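PDB 4YV9: transcriptional regulator from Streptococcus dysgalactiae, which probably senses short hydrophobic peptide pheromones through a helical repeat domain and binds DNA through a helix-turn-helix domain to regulate quorum-sensing genes. Local coordinates for residues E105-I109 with I146-C151; L76-V80 with L95-Y99. Numbering follows the deposited sequence.

Contact 1 of 2, residues E105-I109 with I146-C151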
ATOM      1  N   GLU B 105      17.701  10.853 -13.388  1.00 41.94           N
ATOM      2  CA  GLU B 105      17.829  11.197 -11.976  1.00 39.52           C
ATOM      3  C   GLU B 105      18.251  12.663 -11.774  1.00 44.84           C
ATOM      4  O   GLU B 105      17.684  13.371 -10.950  1.00 46.87           O
ATOM      5  CB  GLU B 105      18.836  10.283 -11.282  1.00 39.79           C
ATOM      6  CG  GLU B 105      18.356   8.831 -11.030  1.00 56.39           C
ATOM      7  CD  GLU B 105      18.390   7.981 -12.277  1.00 54.45           C
ATOM      8  OE1 GLU B 105      18.857   8.486 -13.320  1.00 50.42           O
ATOM      9  OE2 GLU B 105      17.944   6.812 -12.223  1.00 52.19           O
ATOM     10  N   SER B 106      19.258  13.114 -12.504  1.00 50.36           N
ATOM     11  CA  SER B 106      19.728  14.477 -12.285  1.00 49.36           C
ATOM     12  C   SER B 106      18.691  15.440 -12.824  1.00 43.72           C
ATOM     13  O   SER B 106      18.465  16.484 -12.226  1.00 46.51           O
ATOM     14  CB  SER B 106      21.105  14.714 -12.912  1.00 54.82           C
ATOM     15  OG  SER B 106      21.113  14.421 -14.293  1.00 58.74           O
ATOM     16  N   THR B 107      18.038  15.081 -13.932  1.00 39.73           N
ATOM     17  CA  THR B 107      16.948  15.899 -14.457  1.00 40.04           C
ATOM     18  C   THR B 107      15.863  16.056 -13.389  1.00 38.51           C
ATOM     19  O   THR B 107      15.342  17.147 -13.179  1.00 42.25           O
ATOM     20  CB  THR B 107      16.331  15.304 -15.755  1.00 44.12           C
ATOM     21  OG1 THR B 107      17.229  15.517 -16.857  1.00 43.80           O
ATOM     22  CG2 THR B 107      15.000  15.989 -16.062  1.00 38.24           C
HETATM   23  N   MSE B 108      15.557  14.966 -12.691  1.00 39.24           N
HETATM   24  CA  MSE B 108      14.626  15.012 -11.572  1.00 45.08           C
HETATM   25  C   MSE B 108      15.128  15.813 -10.353  1.00 45.37           C
HETATM   26  O   MSE B 108      14.350  16.491  -9.678  1.00 41.51           O
HETATM   27  CB  MSE B 108      14.288  13.592 -11.126  1.00 44.90           C
HETATM   28  CG  MSE B 108      13.396  13.566  -9.934  1.00 46.05           C
HETATM   29 SE   MSE B 108      13.048  11.751  -9.234  1.00 57.93          SE
HETATM   30  CE  MSE B 108      12.526  12.345  -7.492  1.00 49.86           C
ATOM     31  N   ILE B 109      16.415  15.697 -10.051  1.00 43.44           N
ATOM     32  CA  ILE B 109      17.009  16.459  -8.942  1.00 48.25           C
ATOM     33  C   ILE B 109      16.936  17.962  -9.219  1.00 43.18           C
ATOM     34  O   ILE B 109      16.642  18.758  -8.323  1.00 51.15           O
ATOM     35  CB  ILE B 109      18.466  16.054  -8.694  1.00 47.28           C
ATOM     36  CG1 ILE B 109      18.531  14.599  -8.237  1.00 48.99           C
ATOM     37  CG2 ILE B 109      19.097  16.927  -7.602  1.00 47.38           C
ATOM     38  CD1 ILE B 109      19.934  14.033  -8.204  1.00 52.42           C
ATOM     39  N   ILE B 146       7.275   8.234 -10.301  1.00 33.51           N
ATOM     40  CA  ILE B 146       7.939   9.240  -9.464  1.00 34.34           C
ATOM     41  C   ILE B 146       8.678  10.282 -10.322  1.00 38.54           C
ATOM     42  O   ILE B 146       8.681  11.485 -10.018  1.00 37.22           O
ATOM     43  CB  ILE B 146       8.911   8.571  -8.481  1.00 35.24           C
ATOM     44  CG1 ILE B 146       8.137   7.707  -7.477  1.00 35.26           C
ATOM     45  CG2 ILE B 146       9.777   9.622  -7.747  1.00 35.30           C
ATOM     46  CD1 ILE B 146       7.208   8.481  -6.592  1.00 40.80           C
ATOM     47  N   LEU B 147       9.302   9.829 -11.403  1.00 37.36           N
ATOM     48  CA  LEU B 147       9.937  10.759 -12.327  1.00 37.25           C
ATOM     49  C   LEU B 147       8.914  11.760 -12.866  1.00 38.41           C
ATOM     50  O   LEU B 147       9.129  12.970 -12.797  1.00 40.96           O
ATOM     51  CB  LEU B 147      10.607  10.012 -13.470  1.00 36.38           C
ATOM     52  CG  LEU B 147      11.948   9.352 -13.139  1.00 41.32           C
ATOM     53  CD1 LEU B 147      12.368   8.460 -14.298  1.00 38.01           C
ATOM     54  CD2 LEU B 147      13.020  10.434 -12.848  1.00 35.38           C
ATOM     55  N   LEU B 148       7.797  11.255 -13.380  1.00 38.64           N
ATOM     56  CA  LEU B 148       6.760  12.111 -13.939  1.00 38.73           C
ATOM     57  C   LEU B 148       6.217  13.075 -12.899  1.00 37.51           C
ATOM     58  O   LEU B 148       6.074  14.265 -13.166  1.00 44.21           O
ATOM     59  CB  LEU B 148       5.602  11.284 -14.512  1.00 34.02           C
ATOM     60  CG  LEU B 148       4.381  12.091 -14.964  1.00 39.76           C
ATOM     61  CD1 LEU B 148       4.734  12.875 -16.201  1.00 41.30           C
ATOM     62  CD2 LEU B 148       3.172  11.198 -15.232  1.00 38.91           C
ATOM     63  N   GLY B 149       5.918  12.549 -11.717  1.00 39.23           N
ATOM     64  CA  GLY B 149       5.354  13.350 -10.650  1.00 35.54           C
ATOM     65  C   GLY B 149       6.261  14.514 -10.298  1.00 43.98           C
ATOM     66  O   GLY B 149       5.803  15.640 -10.158  1.00 45.92           O
ATOM     67  N   ASN B 150       7.559  14.259 -10.197  1.00 39.44           N
ATOM     68  CA  ASN B 150       8.462  15.299  -9.730  1.00 45.21           C
ATOM     69  C   ASN B 150       8.970  16.236 -10.833  1.00 43.09           C
ATOM     70  O   ASN B 150       9.509  17.292 -10.538  1.00 42.75           O
ATOM     71  CB  ASN B 150       9.628  14.660  -8.978  1.00 47.04           C
ATOM     72  CG  ASN B 150       9.222  14.192  -7.589  1.00 49.45           C
ATOM     73  OD1 ASN B 150       8.598  14.932  -6.835  1.00 60.85           O
ATOM     74  ND2 ASN B 150       9.566  12.972  -7.253  1.00 42.68           N
ATOM     75  N   CYS B 151       8.768  15.872 -12.096  1.00 41.23           N
ATOM     76  CA  CYS B 151       9.204  16.725 -13.203  1.00 42.46           C
ATOM     77  C   CYS B 151       8.049  17.446 -13.896  1.00 40.89           C
ATOM     78  O   CYS B 151       8.270  18.186 -14.854  1.00 44.01           O
ATOM     79  CB  CYS B 151       9.980  15.901 -14.235  1.00 33.21           C
ATOM     80  SG  CYS B 151      11.555  15.292 -13.593  1.00 42.41           S
TER
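Running from I146 to C151, helix 142-151 packs around a single side chain, the selenomethionine M108 of helix 103-113. I146 makes the first wall: its CG2 lies 3.9 Å from M108 CE, while the end of its side chain turns away, and it also packs against an apolar side chain of the bound cyclosporin A. One residue on, L147 reaches in, with CD2 3.8 Å from M108 CB, so that it meets the root of the knob where I146 meets its tip.

The two segments run at 32° to each other with axes 9.6 Å apart, and M108 fits as a knob into the hole formed by I146, L147, N150 and C151. Such packing between helices that are not neighbours in sequence is in keeping with the TPR-like repeat architecture of Rgg proteins, in which stacked helices form a peptide-binding surface. M108 is extended, with all three chi angles t, and this carries its methyl group to the I146 and N150 side of the hole.

N150 points toward helix 103-113, and its ND2 comes within 3.0 Å of M108 CE, a short van der Waals contact; ND2 itself is hydrogen-bonded to the backbone of cyclosporin A, so the knob lies against a residue that also bonds the ligand. At C151 the backbones draw closest, its CA 5.9 Å from that of M108, and its SG sits 3.7 Å from M108 CA and 4.2 Å from T107 O.

Contact 2 of 2, residues L76-V80 with L95-Y99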
ATOM      1  N   LEU B  76      18.124   7.488  -3.375  1.00 61.38           N
ATOM      2  CA  LEU B  76      18.101   8.829  -3.948  1.00 60.86           C
ATOM      3  C   LEU B  76      16.941   9.636  -3.384  1.00 75.03           C
ATOM      4  O   LEU B  76      17.126  10.753  -2.895  1.00 63.28           O
ATOM      5  CB  LEU B  76      18.010   8.768  -5.467  1.00 58.25           C
ATOM      6  CG  LEU B  76      17.878  10.111  -6.194  1.00 57.63           C
ATOM      7  CD1 LEU B  76      19.023  11.044  -5.825  1.00 71.50           C
ATOM      8  CD2 LEU B  76      17.844   9.870  -7.677  1.00 57.03           C
ATOM      9  N   LEU B  77      15.746   9.055  -3.439  1.00 60.95           N
ATOM     10  CA  LEU B  77      14.547   9.724  -2.945  1.00 61.87           C
ATOM     11  C   LEU B  77      14.638  10.102  -1.471  1.00 70.46           C
ATOM     12  O   LEU B  77      14.171  11.166  -1.077  1.00 66.23           O
ATOM     13  CB  LEU B  77      13.324   8.846  -3.156  1.00 60.93           C
ATOM     14  CG  LEU B  77      12.971   8.630  -4.620  1.00 58.19           C
ATOM     15  CD1 LEU B  77      11.718   7.778  -4.766  1.00 57.64           C
ATOM     16  CD2 LEU B  77      12.776   9.964  -5.245  1.00 57.65           C
ATOM     17  N   SER B  78      15.221   9.219  -0.665  1.00 66.17           N
ATOM     18  CA  SER B  78      15.324   9.447   0.767  1.00 74.75           C
ATOM     19  C   SER B  78      16.237  10.632   1.078  1.00 70.81           C
ATOM     20  O   SER B  78      15.902  11.463   1.914  1.00 76.03           O
ATOM     21  CB  SER B  78      15.824   8.184   1.468  1.00 78.85           C
ATOM     22  OG  SER B  78      17.049   7.756   0.906  1.00 81.64           O
ATOM     23  N   ARG B  79      17.380  10.707   0.400  1.00 69.81           N
ATOM     24  CA  ARG B  79      18.288  11.844   0.525  1.00 71.24           C
ATOM     25  C   ARG B  79      17.595  13.157   0.139  1.00 73.13           C
ATOM     26  O   ARG B  79      17.549  14.100   0.934  1.00 74.47           O
ATOM     27  CB  ARG B  79      19.536  11.641  -0.345  1.00 69.97           C
ATOM     28  CG  ARG B  79      20.429  10.468   0.067  1.00 72.31           C
ATOM     29  CD  ARG B  79      21.753  10.461  -0.710  1.00 72.77           C
ATOM     30  NE  ARG B  79      22.628  11.561  -0.296  1.00 90.58           N
ATOM     31  CZ  ARG B  79      23.785  11.877  -0.879  1.00 93.10           C
ATOM     32  NH1 ARG B  79      24.228  11.175  -1.918  1.00 90.63           N
ATOM     33  NH2 ARG B  79      24.501  12.903  -0.427  1.00 90.41           N
ATOM     34  N   VAL B  80      17.053  13.199  -1.081  1.00 68.48           N
ATOM     35  CA  VAL B  80      16.344  14.366  -1.611  1.00 73.44           C
ATOM     36  C   VAL B  80      15.245  14.822  -0.655  1.00 73.87           C
ATOM     37  O   VAL B  80      15.026  16.019  -0.449  1.00 73.06           O
ATOM     38  CB  VAL B  80      15.716  14.060  -3.001  1.00 74.26           C
ATOM     39  CG1 VAL B  80      14.947  15.262  -3.522  1.00 70.73           C
ATOM     40  CG2 VAL B  80      16.786  13.646  -3.995  1.00 63.23           C
ATOM     41  N   LEU B  95      24.516  16.899  -4.392  1.00 65.32           N
ATOM     42  CA  LEU B  95      23.766  15.673  -4.652  1.00 62.47           C
ATOM     43  C   LEU B  95      23.582  15.594  -6.158  1.00 61.18           C
ATOM     44  O   LEU B  95      23.705  14.537  -6.767  1.00 66.40           O
ATOM     45  CB  LEU B  95      22.416  15.669  -3.934  1.00 67.34           C
ATOM     46  CG  LEU B  95      21.541  14.425  -4.138  1.00 70.55           C
ATOM     47  CD1 LEU B  95      22.253  13.201  -3.596  1.00 71.50           C
ATOM     48  CD2 LEU B  95      20.188  14.584  -3.471  1.00 71.70           C
ATOM     49  N   LEU B  96      23.305  16.753  -6.745  1.00 64.66           N
ATOM     50  CA  LEU B  96      23.165  16.910  -8.182  1.00 64.21           C
ATOM     51  C   LEU B  96      24.478  16.656  -8.943  1.00 63.82           C
ATOM     52  O   LEU B  96      24.455  16.133 -10.055  1.00 57.47           O
ATOM     53  CB  LEU B  96      22.630  18.318  -8.485  1.00 58.52           C
ATOM     54  CG  LEU B  96      22.366  18.678  -9.938  1.00 50.85           C
ATOM     55  CD1 LEU B  96      21.362  17.711 -10.560  1.00 51.01           C
ATOM     56  CD2 LEU B  96      21.878  20.119 -10.044  1.00 60.70           C
ATOM     57  N   GLU B  97      25.618  17.036  -8.375  1.00 71.23           N
ATOM     58  CA  GLU B  97      26.886  16.719  -9.036  1.00 78.64           C
ATOM     59  C   GLU B  97      27.166  15.226  -8.907  1.00 75.84           C
ATOM     60  O   GLU B  97      27.707  14.602  -9.821  1.00 71.36           O
ATOM     61  CB  GLU B  97      28.065  17.535  -8.468  1.00 88.11           C
ATOM     62  CG  GLU B  97      29.380  17.248  -9.210  1.00 89.37           C
ATOM     63  CD  GLU B  97      30.571  18.089  -8.746  1.00100.32           C
ATOM     64  OE1 GLU B  97      30.422  18.919  -7.819  1.00 97.00           O
ATOM     65  OE2 GLU B  97      31.669  17.909  -9.318  1.00105.68           O
ATOM     66  N   ASP B  98      26.781  14.659  -7.769  1.00 80.03           N
ATOM     67  CA  ASP B  98      26.947  13.231  -7.526  1.00 75.65           C
ATOM     68  C   ASP B  98      26.194  12.366  -8.541  1.00 73.11           C
ATOM     69  O   ASP B  98      26.589  11.231  -8.806  1.00 71.29           O
ATOM     70  CB  ASP B  98      26.491  12.880  -6.107  1.00 71.49           C
ATOM     71  CG  ASP B  98      27.584  13.079  -5.082  1.00 82.45           C
ATOM     72  OD1 ASP B  98      28.768  12.980  -5.464  1.00 85.24           O
ATOM     73  OD2 ASP B  98      27.262  13.330  -3.900  1.00 86.48           O
ATOM     74  N   TYR B  99      25.116  12.901  -9.111  1.00 68.50           N
ATOM     75  CA  TYR B  99      24.272  12.108 -10.006  1.00 65.12           C
ATOM     76  C   TYR B  99      24.320  12.562 -11.456  1.00 67.30           C
ATOM     77  O   TYR B  99      23.434  12.222 -12.231  1.00 62.99           O
ATOM     78  CB  TYR B  99      22.820  12.128  -9.524  1.00 60.88           C
ATOM     79  CG  TYR B  99      22.560  11.176  -8.377  1.00 62.55           C
ATOM     80  CD1 TYR B  99      22.825  11.554  -7.076  1.00 65.74           C
ATOM     81  CD2 TYR B  99      22.046   9.899  -8.600  1.00 65.53           C
ATOM     82  CE1 TYR B  99      22.599  10.701  -6.021  1.00 70.68           C
ATOM     83  CE2 TYR B  99      21.810   9.027  -7.542  1.00 65.78           C
ATOM     84  CZ  TYR B  99      22.091   9.440  -6.254  1.00 70.04           C
ATOM     85  OH  TYR B  99      21.881   8.616  -5.176  1.00 70.50           O
TER
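L95 is the bump around which helix 72-85 and the end of helix 89-98 fit together. Its isobutyl group points into a shallow hollow bordered by L76 and, one turn on, R79 and V80. V80 makes one side, with CG2 3.6 Å from L95 CD2; L76 makes another more loosely, its CD1 4.4 Å from the same methyl. R79 closes the hollow toward solvent by laying one face of its guanidinium over L95, NH1 being 3.3 Å from L95 CD1.

One turn further along, Y99 supplies a flat surface for a second bump. L76 CD1 rests over the face of the ring, 3.7 Å from its centroid and 20° off the normal, a CH-pi contact in which the nearest ring atom, Y99 CZ, is 3.5 Å away. The methyl lies on the ring and only brushes L95 at its side. The backbones need not approach closely, and even the nearest CA atoms, those of V80 and L95, stand 8.1 Å apart. In this way two consecutive helices, 72-85 and 89-98, pack against each other.

No hydrogen bond crosses the interface, and D98 OD2, at 4.2 Å from R79 NH1, is too far for a salt bridge; R79 NH2 has a weak hydrogen bond to Y83. Cohesion therefore rests mainly on apolar and CH-pi packing, with the R79 guanidinium lying over L95 CD1 and its charge only loosely met by D98 at the solvent-facing edge.

In the fold
The centres of contacts 1 and 2 lie 11 Å apart, on the same side of the chain's centre, and the contacts follow in series: 76-80 with 95-99 closes before 105-109 begins. Contact 2 pairs consecutive helices, 72-85 and 89-98, whereas contact 1 joins the next helix, 103-113, to the more distant 142-151. They touch directly: L77 CD2 packs 3.3 Å from M108 CE, and L76 CD2 lies 3.5 Å from E105 CG. Helix 72-85 thus links both contacts, and four helices form one continuous packed unit. L77 and V80 meet the bound cyclosporin A, as do I146 and N150, so this unit helps line the ligand site.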